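Local coordinates for protein glycine betaine/carnitine/choline ABC transporter (PDB 3O66) that probably captures glycine betaine, carnitine or choline outside the cell and delivers it to an ABC importer, at residues S19-M27 against M253-D261. Sequence-based numbering, arbitrary orientation.
Sequences SESQIISHM and MQRLNYEAD
The N-terminal part of helix 19-35 and the C-terminal part of helix 250-261 pack almost at right angles, their axes 9.5 Å apart and inclined by 102°, with E20 and N257 nearest in the backbone. I23 illustrates how such a crossing is filled: its side chain is a knob in a hole formed by M253, L256, N257 and A260. The tip does the touching, CD1 of I23 lying 3.5 Å from O of L256 and 4.0 Å from CB of A260. M253, its chain kinked twice, also lays its selenium 3.9 Å from CG of E20, while CE of M27 meets CD1 of L256.

Polar groups flank this largely apolar centre. With CG anti to its backbone N (chi1 -177°), the extended chain of E20 runs alongside N257, and its OE1 takes the N-H of ND2 at 3.0 Å and rests on CG of M253. The bond uses the anti lone pair, and amide and carboxylate are nearly coplanar, 14° apart. T198 grips both partners, its hydroxyl bonding OE1 of E20 and its carbonyl ND2 of N257; Y70 and N114 hold OE2 of E20, probably stabilising its negative charge. This crossing ties the first helix after strand 12-16 to the next-to-last helix within one lobe of a two-lobed periplasmic-binding-protein fold, and T198, just beyond strand 192-196 of the other lobe's sheet, links it across the interlobe face.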
ATOM      1  N   SER A  19       0.529   1.680  10.341  1.00 26.64           N
ATOM      2  CA  SER A  19      -0.789   1.160  10.727  1.00 26.61           C
ATOM      3  C   SER A  19      -1.333   0.219   9.666  1.00 24.73           C
ATOM      4  O   SER A  19      -1.924  -0.798   9.979  1.00 24.00           O
ATOM      5  CB  SER A  19      -1.792   2.290  10.971  1.00 26.41           C
ATOM      6  OG  SER A  19      -1.328   3.068  12.046  1.00 29.10           O
ATOM      7  N   GLU A  20      -1.087   0.555   8.409  1.00 23.81           N
ATOM      8  CA  GLU A  20      -1.539  -0.246   7.310  1.00 23.39           C
ATOM      9  C   GLU A  20      -1.056  -1.701   7.399  1.00 22.96           C
ATOM     10  O   GLU A  20      -1.856  -2.654   7.309  1.00 21.89           O
ATOM     11  CB  GLU A  20      -1.033   0.371   6.019  1.00 23.69           C
ATOM     12  CG  GLU A  20      -1.535  -0.364   4.800  1.00 25.48           C
ATOM     13  CD  GLU A  20      -1.376   0.470   3.543  1.00 26.43           C
ATOM     14  OE1 GLU A  20      -2.027   1.535   3.465  1.00 26.68           O
ATOM     15  OE2 GLU A  20      -0.606   0.057   2.660  1.00 25.12           O
ATOM     16  N   SER A  21       0.254  -1.868   7.550  1.00 22.78           N
ATOM     17  CA  SER A  21       0.833  -3.198   7.713  1.00 22.61           C
ATOM     18  C   SER A  21       0.299  -3.894   8.968  1.00 23.23           C
ATOM     19  O   SER A  21       0.003  -5.111   8.946  1.00 23.32           O
ATOM     20  CB  SER A  21       2.353  -3.118   7.738  1.00 22.40           C
ATOM     21  OG  SER A  21       2.894  -4.379   8.062  1.00 23.43           O
ATOM     22  N   GLN A  22       0.155  -3.136  10.054  1.00 23.25           N
ATOM     23  CA  GLN A  22      -0.316  -3.741  11.300  1.00 23.88           C
ATOM     24  C   GLN A  22      -1.780  -4.197  11.201  1.00 23.23           C
ATOM     25  O   GLN A  22      -2.116  -5.291  11.663  1.00 23.90           O
ATOM     26  CB  GLN A  22      -0.059  -2.840  12.498  1.00 24.70           C
ATOM     27  CG  GLN A  22       1.450  -2.570  12.673  1.00 28.01           C
ATOM     28  CD  GLN A  22       1.739  -1.516  13.693  1.00 34.10           C
ATOM     29  OE1 GLN A  22       0.960  -0.572  13.880  1.00 36.36           O
ATOM     30  NE2 GLN A  22       2.877  -1.656  14.371  1.00 36.05           N
ATOM     31  N   ILE A  23      -2.620  -3.370  10.599  1.00 20.96           N
ATOM     32  CA  ILE A  23      -4.028  -3.740  10.333  1.00 20.97           C
ATOM     33  C   ILE A  23      -4.133  -5.064   9.548  1.00 20.66           C
ATOM     34  O   ILE A  23      -4.782  -6.033  10.015  1.00 21.14           O
ATOM     35  CB  ILE A  23      -4.822  -2.584   9.658  1.00 20.58           C
ATOM     36  CG1 ILE A  23      -4.952  -1.393  10.615  1.00 21.05           C
ATOM     37  CG2 ILE A  23      -6.293  -3.063   9.150  1.00 19.84           C
ATOM     38  CD1 ILE A  23      -5.317  -0.058   9.902  1.00 20.61           C
ATOM     39  N   ILE A  24      -3.498  -5.118   8.383  0.50 19.69           N
ATOM     40  CA  ILE A  24      -3.568  -6.315   7.532  0.50 19.66           C
ATOM     41  C   ILE A  24      -2.849  -7.526   8.151  0.50 19.43           C
ATOM     42  O   ILE A  24      -3.309  -8.655   8.004  0.50 19.68           O
ATOM     43  CB  ILE A  24      -3.017  -6.027   6.153  0.50 18.72           C
ATOM     44  CG1 ILE A  24      -3.728  -4.818   5.543  0.50 18.47           C
ATOM     45  CG2 ILE A  24      -3.152  -7.259   5.246  0.50 19.76           C
ATOM     46  CD1 ILE A  24      -2.996  -4.258   4.341  0.50 17.22           C
ATOM     47  N   SER A  25      -1.737  -7.302   8.849  1.00 19.74           N
ATOM     48  CA  SER A  25      -1.086  -8.422   9.585  1.00 20.22           C
ATOM     49  C   SER A  25      -1.965  -9.004  10.686  1.00 21.03           C
ATOM     50  O   SER A  25      -2.042 -10.228  10.863  1.00 20.66           O
ATOM     51  CB  SER A  25       0.276  -8.001  10.136  1.00 20.07           C
ATOM     52  OG  SER A  25       1.083  -7.569   9.061  1.00 22.18           O
ATOM     53  N   HIS A  26      -2.663  -8.134  11.414  1.00 21.64           N
ATOM     54  CA  HIS A  26      -3.555  -8.630  12.450  1.00 22.48           C
ATOM     55  C   HIS A  26      -4.763  -9.279  11.836  1.00 22.31           C
ATOM     56  O   HIS A  26      -5.328 -10.195  12.436  1.00 23.53           O
ATOM     57  CB  HIS A  26      -4.007  -7.504  13.399  1.00 22.87           C
ATOM     58  CG  HIS A  26      -3.018  -7.224  14.472  1.00 24.87           C
ATOM     59  ND1 HIS A  26      -2.753  -8.115  15.489  1.00 26.98           N
ATOM     60  CD2 HIS A  26      -2.188  -6.173  14.664  1.00 26.35           C
ATOM     61  CE1 HIS A  26      -1.816  -7.614  16.275  1.00 27.91           C
ATOM     62  NE2 HIS A  26      -1.458  -6.436  15.796  1.00 27.53           N
HETATM   63  N   MSE A  27      -5.152  -8.822  10.644  1.00 21.31           N
HETATM   64  CA  MSE A  27      -6.313  -9.376   9.969  1.00 22.23           C
HETATM   65  C   MSE A  27      -6.007 -10.808   9.546  1.00 22.49           C
HETATM   66  O   MSE A  27      -6.824 -11.706   9.788  1.00 22.20           O
HETATM   67  CB  MSE A  27      -6.712  -8.483   8.788  1.00 21.55           C
HETATM   68  CG  MSE A  27      -8.032  -8.770   8.171  1.00 23.17           C
HETATM   69 SE   MSE A  27      -8.238  -7.588   6.602  0.75 25.24          SE
HETATM   70  CE  MSE A  27      -8.423  -5.823   7.443  1.00 23.36           C
HETATM   71  N   MSE A 253      -9.009   0.945   2.328  1.00 19.89           N
HETATM   72  CA  MSE A 253      -7.731   1.011   3.070  1.00 20.25           C
HETATM   73  C   MSE A 253      -7.558   2.392   3.678  1.00 20.48           C
HETATM   74  O   MSE A 253      -7.033   2.494   4.785  1.00 21.16           O
HETATM   75  CB  MSE A 253      -6.533   0.710   2.156  1.00 19.55           C
HETATM   76  CG  MSE A 253      -5.190   0.425   2.913  1.00 20.37           C
HETATM   77 SE   MSE A 253      -5.325  -1.185   4.060  0.75 22.96          SE
HETATM   78  CE  MSE A 253      -5.424  -0.331   5.820  1.00 19.87           C
ATOM     79  N   GLN A 254      -7.949   3.441   2.944  1.00 19.52           N
ATOM     80  CA  GLN A 254      -7.925   4.798   3.490  1.00 20.17           C
ATOM     81  C   GLN A 254      -8.782   4.867   4.749  1.00 20.36           C
ATOM     82  O   GLN A 254      -8.318   5.362   5.794  1.00 21.92           O
ATOM     83  CB  GLN A 254      -8.410   5.829   2.473  1.00 19.84           C
ATOM     84  CG  GLN A 254      -7.458   6.047   1.267  1.00 19.48           C
ATOM     85  CD  GLN A 254      -8.201   6.618   0.085  1.00 20.41           C
ATOM     86  OE1 GLN A 254      -9.403   6.902   0.184  1.00 19.66           O
ATOM     87  NE2 GLN A 254      -7.505   6.807  -1.037  1.00 19.20           N
ATOM     88  N   ARG A 255     -10.005   4.321   4.667  1.00 19.92           N
ATOM     89  CA  ARG A 255     -10.910   4.295   5.815  1.00 20.61           C
ATOM     90  C   ARG A 255     -10.360   3.507   6.994  1.00 20.57           C
ATOM     91  O   ARG A 255     -10.503   3.930   8.149  1.00 21.11           O
ATOM     92  CB  ARG A 255     -12.326   3.759   5.459  1.00 21.62           C
ATOM     93  CG  ARG A 255     -13.219   4.788   4.735  1.00 23.87           C
ATOM     94  CD  ARG A 255     -14.647   4.221   4.475  1.00 25.01           C
ATOM     95  NE  ARG A 255     -14.623   3.203   3.424  1.00 26.28           N
ATOM     96  CZ  ARG A 255     -14.661   3.461   2.115  1.00 25.34           C
ATOM     97  NH1 ARG A 255     -14.624   2.459   1.255  1.00 24.64           N
ATOM     98  NH2 ARG A 255     -14.716   4.715   1.663  1.00 25.71           N
ATOM     99  N   LEU A 256      -9.767   2.351   6.721  1.00 20.23           N
ATOM    100  CA  LEU A 256      -9.210   1.524   7.784  1.00 20.71           C
ATOM    101  C   LEU A 256      -8.038   2.243   8.420  1.00 20.40           C
ATOM    102  O   LEU A 256      -7.918   2.285   9.643  1.00 21.50           O
ATOM    103  CB  LEU A 256      -8.766   0.150   7.230  1.00 19.74           C
ATOM    104  CG  LEU A 256      -9.930  -0.743   6.794  1.00 23.82           C
ATOM    105  CD1 LEU A 256      -9.365  -1.960   6.045  1.00 23.80           C
ATOM    106  CD2 LEU A 256     -10.843  -1.152   7.989  1.00 26.35           C
ATOM    107  N   ASN A 257      -7.171   2.826   7.595  1.00 19.41           N
ATOM    108  CA  ASN A 257      -6.041   3.591   8.162  1.00 20.22           C
ATOM    109  C   ASN A 257      -6.531   4.732   9.055  1.00 20.90           C
ATOM    110  O   ASN A 257      -5.917   5.036  10.086  1.00 21.54           O
ATOM    111  CB  ASN A 257      -5.134   4.135   7.077  1.00 20.05           C
ATOM    112  CG  ASN A 257      -4.144   3.105   6.592  1.00 22.05           C
ATOM    113  OD1 ASN A 257      -3.670   2.248   7.374  1.00 23.82           O
ATOM    114  ND2 ASN A 257      -3.836   3.145   5.299  1.00 22.92           N
ATOM    115  N   TYR A 258      -7.637   5.357   8.661  1.00 21.25           N
ATOM    116  CA  TYR A 258      -8.195   6.473   9.429  1.00 23.32           C
ATOM    117  C   TYR A 258      -8.621   5.989  10.819  1.00 24.56           C
ATOM    118  O   TYR A 258      -8.439   6.699  11.834  1.00 25.53           O
ATOM    119  CB  TYR A 258      -9.376   7.091   8.671  1.00 23.43           C
ATOM    120  CG  TYR A 258     -10.143   8.198   9.379  1.00 28.88           C
ATOM    121  CD1 TYR A 258      -9.485   9.203  10.078  1.00 33.27           C
ATOM    122  CD2 TYR A 258     -11.535   8.266   9.273  1.00 33.22           C
ATOM    123  CE1 TYR A 258     -10.199  10.238  10.716  1.00 35.52           C
ATOM    124  CE2 TYR A 258     -12.256   9.283   9.887  1.00 38.25           C
ATOM    125  CZ  TYR A 258     -11.583  10.265  10.604  1.00 38.90           C
ATOM    126  OH  TYR A 258     -12.316  11.256  11.203  1.00 43.72           O
ATOM    127  N   GLU A 259      -9.192   4.788  10.859  1.00 24.98           N
ATOM    128  CA  GLU A 259      -9.670   4.192  12.105  1.00 26.19           C
ATOM    129  C   GLU A 259      -8.495   4.066  13.088  1.00 26.94           C
ATOM    130  O   GLU A 259      -8.666   4.274  14.282  1.00 27.84           O
ATOM    131  CB  GLU A 259     -10.268   2.805  11.842  1.00 24.98           C
ATOM    132  CG  GLU A 259     -11.591   2.795  11.061  1.00 27.76           C
ATOM    133  CD  GLU A 259     -12.738   3.415  11.814  1.00 31.42           C
ATOM    134  OE1 GLU A 259     -13.101   2.915  12.905  1.00 33.50           O
ATOM    135  OE2 GLU A 259     -13.297   4.410  11.299  1.00 33.73           O
ATOM    136  N   ALA A 260      -7.320   3.684  12.584  1.00 26.46           N
ATOM    137  CA  ALA A 260      -6.141   3.553  13.463  1.00 28.18           C
ATOM    138  C   ALA A 260      -5.407   4.874  13.752  1.00 30.17           C
ATOM    139  O   ALA A 260      -5.102   5.181  14.893  1.00 31.51           O
ATOM    140  CB  ALA A 260      -5.182   2.502  12.934  1.00 26.80           C
ATOM    141  N   ASP A 261      -5.179   5.671  12.725  1.00 31.36           N
ATOM    142  CA  ASP A 261      -4.353   6.883  12.832  1.00 33.93           C
ATOM    143  C   ASP A 261      -5.108   8.137  13.227  1.00 35.16           C
ATOM    144  O   ASP A 261      -4.569   8.975  13.941  1.00 38.02           O
ATOM    145  CB  ASP A 261      -3.623   7.151  11.518  1.00 34.06           C
ATOM    146  CG  ASP A 261      -2.574   6.116  11.212  1.00 36.13           C
ATOM    147  OD1 ASP A 261      -2.058   5.448  12.144  1.00 38.40           O
ATOM    148  OD2 ASP A 261      -2.273   5.965  10.012  1.00 38.32           O
TER